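Local coordinates for WipB (Legionella pneumophila, PDB 5NNY), which acts as a translocated effector Ser/Thr phosphatase that targets the host lysosomal nutrient-sensing machinery, its phosphatase domain being the part crystallised, at residues E66-I71 with I168-I173; G213-R218 with R288-L293. One frame throughout, in Å; residues are numbered along the deposited sequence.

Interaction 1: residues E66-I71 with I168-I173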
# COMPACT_ATOMS: atom_id res chain seq x y z
N GLU A 66 -18.98 -2.65 -21.78
CA GLU A 66 -19.43 -1.30 -22.11
C GLU A 66 -19.57 -0.45 -20.85
O GLU A 66 -19.09 0.68 -20.80
CB GLU A 66 -20.77 -1.34 -22.87
CG GLU A 66 -21.41 0.05 -23.02
CD GLU A 66 -22.86 0.02 -23.51
OE1 GLU A 66 -23.30 1.06 -24.04
OE2 GLU A 66 -23.57 -1.00 -23.34
N ARG A 67 -20.23 -1.00 -19.83
CA ARG A 67 -20.43 -0.28 -18.58
C ARG A 67 -19.10 0.18 -17.98
O ARG A 67 -18.96 1.33 -17.55
CB ARG A 67 -21.16 -1.17 -17.57
CG ARG A 67 -22.63 -1.46 -17.87
CD ARG A 67 -23.08 -2.61 -16.97
NE ARG A 67 -24.51 -2.95 -17.06
CZ ARG A 67 -25.38 -2.74 -16.07
NH1 ARG A 67 -26.65 -3.11 -16.19
NH2 ARG A 67 -24.96 -2.15 -14.96
N LEU A 68 -18.14 -0.74 -17.90
CA LEU A 68 -16.84 -0.45 -17.29
C LEU A 68 -16.03 0.55 -18.12
O LEU A 68 -15.37 1.43 -17.56
CB LEU A 68 -16.05 -1.74 -17.10
CG LEU A 68 -16.65 -2.74 -16.12
CD1 LEU A 68 -16.00 -4.11 -16.26
CD2 LEU A 68 -16.48 -2.21 -14.72
N GLU A 69 -16.08 0.43 -19.45
CA GLU A 69 -15.38 1.38 -20.31
C GLU A 69 -15.88 2.80 -20.09
O GLU A 69 -15.09 3.74 -20.04
CB GLU A 69 -15.54 0.99 -21.79
CG GLU A 69 -14.98 -0.38 -22.19
CD GLU A 69 -13.51 -0.36 -22.58
OE1 GLU A 69 -12.82 0.64 -22.28
OE2 GLU A 69 -13.06 -1.35 -23.19
N GLU A 70 -17.20 2.98 -20.00
CA GLU A 70 -17.73 4.33 -19.81
C GLU A 70 -17.32 4.91 -18.46
O GLU A 70 -17.00 6.10 -18.37
CB GLU A 70 -19.25 4.33 -19.96
CG GLU A 70 -19.80 3.53 -21.16
CD GLU A 70 -19.29 3.98 -22.53
OE1 GLU A 70 -18.09 4.29 -22.69
OE2 GLU A 70 -20.10 3.99 -23.48
N ILE A 71 -17.32 4.08 -17.41
CA ILE A 71 -16.85 4.54 -16.10
C ILE A 71 -15.38 4.92 -16.18
O ILE A 71 -14.96 5.97 -15.67
CB ILE A 71 -17.08 3.44 -15.04
CG1 ILE A 71 -18.57 3.32 -14.69
CG2 ILE A 71 -16.18 3.69 -13.80
CD1 ILE A 71 -18.95 1.94 -14.04
N ILE A 168 -10.35 -6.52 -15.81
CA ILE A 168 -9.36 -6.91 -16.81
C ILE A 168 -9.89 -8.07 -17.64
O ILE A 168 -9.75 -8.09 -18.87
CB ILE A 168 -8.02 -7.26 -16.14
CG1 ILE A 168 -7.41 -6.01 -15.51
CG2 ILE A 168 -7.07 -7.84 -17.15
CD1 ILE A 168 -6.24 -6.32 -14.58
N ALA A 169 -10.51 -9.05 -16.99
CA ALA A 169 -11.08 -10.19 -17.70
C ALA A 169 -12.16 -9.76 -18.69
O ALA A 169 -12.31 -10.36 -19.77
CB ALA A 169 -11.66 -11.20 -16.71
N ALA A 170 -12.91 -8.71 -18.35
CA ALA A 170 -13.96 -8.21 -19.24
C ALA A 170 -13.41 -7.40 -20.39
O ALA A 170 -14.19 -6.96 -21.25
CB ALA A 170 -14.98 -7.38 -18.45
N GLY A 171 -12.10 -7.18 -20.43
CA GLY A 171 -11.46 -6.40 -21.47
C GLY A 171 -11.55 -4.90 -21.31
O GLY A 171 -11.20 -4.18 -22.24
N ALA A 172 -12.01 -4.41 -20.16
CA ALA A 172 -12.17 -2.98 -19.96
C ALA A 172 -10.91 -2.32 -19.39
O ALA A 172 -10.72 -1.10 -19.56
CB ALA A 172 -13.34 -2.71 -19.02
N ILE A 173 -10.05 -3.09 -18.73
CA ILE A 173 -8.80 -2.59 -18.17
C ILE A 173 -7.68 -3.51 -18.65
O ILE A 173 -7.88 -4.72 -18.74
CB ILE A 173 -8.85 -2.53 -16.62
CG1 ILE A 173 -9.88 -1.50 -16.16
CG2 ILE A 173 -7.46 -2.21 -16.00
CD1 ILE A 173 -10.06 -1.44 -14.65
O HOH W 1 -10.48 -1.49 -23.57

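Interaction 2: residues G213-R218 with R288-L293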
# COMPACT_ATOMS: atom_id res chain seq x y z
N GLY A 213 8.46 -3.48 17.13
CA GLY A 213 9.38 -2.89 18.08
C GLY A 213 10.76 -2.81 17.47
O GLY A 213 10.94 -3.14 16.29
N LEU A 214 11.75 -2.37 18.26
CA LEU A 214 13.14 -2.41 17.81
C LEU A 214 13.59 -3.83 17.45
O LEU A 214 14.50 -3.99 16.64
CB LEU A 214 14.06 -1.83 18.89
CG LEU A 214 13.85 -0.37 19.27
CD1 LEU A 214 14.72 0.01 20.48
CD2 LEU A 214 14.18 0.53 18.09
N ASN A 215 12.98 -4.85 18.06
CA ASN A 215 13.38 -6.22 17.75
C ASN A 215 13.08 -6.56 16.30
O ASN A 215 13.85 -7.28 15.65
CB ASN A 215 12.68 -7.20 18.69
CG ASN A 215 11.19 -6.93 18.83
OD1 ASN A 215 10.78 -5.80 19.13
ND2 ASN A 215 10.36 -7.96 18.61
N HIS A 216 11.96 -6.06 15.76
CA HIS A 216 11.64 -6.29 14.35
C HIS A 216 12.67 -5.62 13.45
O HIS A 216 13.08 -6.18 12.43
CB HIS A 216 10.24 -5.76 14.01
CG HIS A 216 9.13 -6.54 14.64
ND1 HIS A 216 8.65 -6.27 15.90
CD2 HIS A 216 8.40 -7.58 14.17
CE1 HIS A 216 7.68 -7.11 16.19
NE2 HIS A 216 7.50 -7.92 15.15
N ILE A 217 13.06 -4.39 13.78
CA ILE A 217 14.03 -3.67 12.95
C ILE A 217 15.37 -4.39 12.96
O ILE A 217 16.04 -4.52 11.93
CB ILE A 217 14.14 -2.21 13.44
CG1 ILE A 217 12.76 -1.57 13.41
CG2 ILE A 217 15.14 -1.41 12.60
CD1 ILE A 217 12.71 -0.18 14.04
N ARG A 218 15.76 -4.91 14.12
CA ARG A 218 16.99 -5.71 14.19
C ARG A 218 16.87 -6.96 13.34
O ARG A 218 17.82 -7.34 12.65
CB ARG A 218 17.29 -6.06 15.65
CG ARG A 218 18.59 -6.83 15.86
CD ARG A 218 18.75 -7.30 17.30
NE ARG A 218 18.91 -6.18 18.22
CZ ARG A 218 20.09 -5.66 18.54
NH1 ARG A 218 21.20 -6.17 18.02
NH2 ARG A 218 20.16 -4.63 19.37
N ARG A 288 3.22 -9.31 14.40
CA ARG A 288 3.25 -10.47 15.28
C ARG A 288 4.56 -10.56 16.05
O ARG A 288 5.56 -9.94 15.69
CB ARG A 288 3.06 -11.77 14.49
CG ARG A 288 1.82 -11.78 13.62
CD ARG A 288 0.58 -11.48 14.46
NE ARG A 288 -0.63 -11.61 13.64
CZ ARG A 288 -1.79 -11.05 13.93
NH1 ARG A 288 -1.92 -10.32 15.02
NH2 ARG A 288 -2.83 -11.23 13.12
N GLU A 289 4.56 -11.40 17.08
CA GLU A 289 5.71 -11.52 17.97
C GLU A 289 6.95 -11.97 17.22
O GLU A 289 6.93 -12.95 16.47
CB GLU A 289 5.41 -12.50 19.11
CG GLU A 289 6.60 -12.69 20.06
CD GLU A 289 6.20 -13.21 21.46
OE1 GLU A 289 7.00 -13.03 22.40
OE2 GLU A 289 5.10 -13.78 21.62
N TYR A 290 8.05 -11.25 17.42
CA TYR A 290 9.34 -11.59 16.85
C TYR A 290 10.36 -11.53 18.00
O TYR A 290 11.13 -10.59 18.14
CB TYR A 290 9.72 -10.65 15.68
CG TYR A 290 11.02 -11.03 15.02
CD1 TYR A 290 11.09 -12.11 14.16
CD2 TYR A 290 12.19 -10.33 15.30
CE1 TYR A 290 12.27 -12.49 13.59
CE2 TYR A 290 13.38 -10.70 14.72
CZ TYR A 290 13.41 -11.77 13.86
OH TYR A 290 14.60 -12.13 13.28
N GLY A 291 10.34 -12.56 18.85
CA GLY A 291 11.05 -12.45 20.10
C GLY A 291 10.41 -11.42 21.01
O GLY A 291 9.28 -10.97 20.80
N ASP A 292 11.16 -11.06 22.05
CA ASP A 292 10.65 -10.10 23.03
C ASP A 292 10.45 -8.73 22.40
O ASP A 292 11.35 -8.19 21.76
CB ASP A 292 11.60 -10.00 24.22
CG ASP A 292 11.58 -11.24 25.10
OD1 ASP A 292 10.57 -11.96 25.11
OD2 ASP A 292 12.59 -11.48 25.80
N LEU A 293 9.27 -8.16 22.59
CA LEU A 293 8.95 -6.85 22.04
C LEU A 293 9.76 -5.79 22.78
O LEU A 293 9.64 -5.68 24.00
CB LEU A 293 7.46 -6.56 22.15
CG LEU A 293 6.93 -5.26 21.56
CD1 LEU A 293 7.16 -5.25 20.03
CD2 LEU A 293 5.45 -5.08 21.86
O HOH W 2 7.96 -9.00 19.30

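Interaction 1: residues E66-I71 with I168-I173
The apolar part of this contact is small and made by one leucine and two alanines. Leu68 reaches from helix 64-79 with CG beside its backbone N (chi1 -66°), and its CB meets CB of Ala172 at 3.5 Å, tighter than usual van der Waals contact. Its CD1 runs on over the end of helix 159-169, lying 4.1 Å from CB of Ala170; Val58 and Ala167 also touch Leu68. Gly171, with positive phi, ends that helix in a Schellman motif and turns the chain so that Ala170 and Ala172 both turn CB toward helix 64-79, where Leu68 meets them.

The polar part runs through water. Glu69 bends at chi2 (-87°), which lays its carboxylate alongside the backbone of Gly171 and Ala172, OE2 being 3.7 Å from CA of Ala172. A water donates to Glu69 OE2 at 2.6 Å and to Gly171 O at 3.1 Å, bridging two acceptors that cannot bond each other directly. Lys72, one turn further along helix 64-79, donates from NZ to Ala172 O.

With no direct hydrogen bond between 66-71, in a predicted coiled-coil region, and 168-173, the contact rests on Leu68 against two alanine methyls, while its polar rim depends on one water that supplies the protons both oxygens lack.

Interaction 2: residues G213-R218 with R288-L293
The N-terminal turn of helix 214-224, with Gly213 as its N-cap residue, sits against the loop that leads from helix 280-286 to strand 301-306. Two side chains of the turn hold the backbone of that loop. His216 donates from NE2 to Arg288 O at 2.9 Å, in the plane of its ring and nearly along the C=O axis. At the other ring nitrogen, ND1 accepts from Gly213 N at 3.1 Å, the donor tilted out of the ring plane. The imidazole is thus held at both nitrogens, a pattern consistent with a neutral ring protonated on NE2. Tyr290 CB lies over one ring face, a CH-pi contact 3.9 Å from the centroid.

In this phosphoesterase fold, strand 301-306 is an outermost strand of the mixed sheet, and the contact secures the loop before it to the helix that follows neighbouring strand 203-208. Asn215 takes the crowded position between its backbone N and carbonyl carbon (chi1 47°), directing its amide at the loop. ND2 donates to Tyr290 O at 2.8 Å, almost straight at 168°, though it approaches from above the carbonyl plane. ND2 also gives a hydrogen bond to a water, which in turn accepts from Tyr290 N and donates to Gly291 O. OD1 accepts from Ile294 N, so both ends of the amide grip the loop. The Tyr290 ring brings its edge to Asn215 O, with CD2 3.5 Å away, while Val280 and Ala283 of helix 280-286 also touch this side chain. Leu293, at the far end of the loop segment, brings CD1 to 3.6 Å from Gly213 N, beside the start of the helix.

Interactions 1 and 2 lie on opposite sides of the chain's centre, with their own centres 45 Å apart and their nearest atoms about 28 Å apart, so neither touches the other. They come in series: the pair 66-71 and 168-173 is complete before 213-218 begins. Interaction 1 joins two helical regions, 64-79 and the end of 159-169, and spans a piece of chain that contributes strands 90-93 and 121-125 to the mixed sheet. Interaction 2 belongs to the later half, where the intervening chain has no strand and is largely helical. The two thus lie in separate, outlying parts of one phosphatase domain, with the six-stranded sheet common to both halves of the chain.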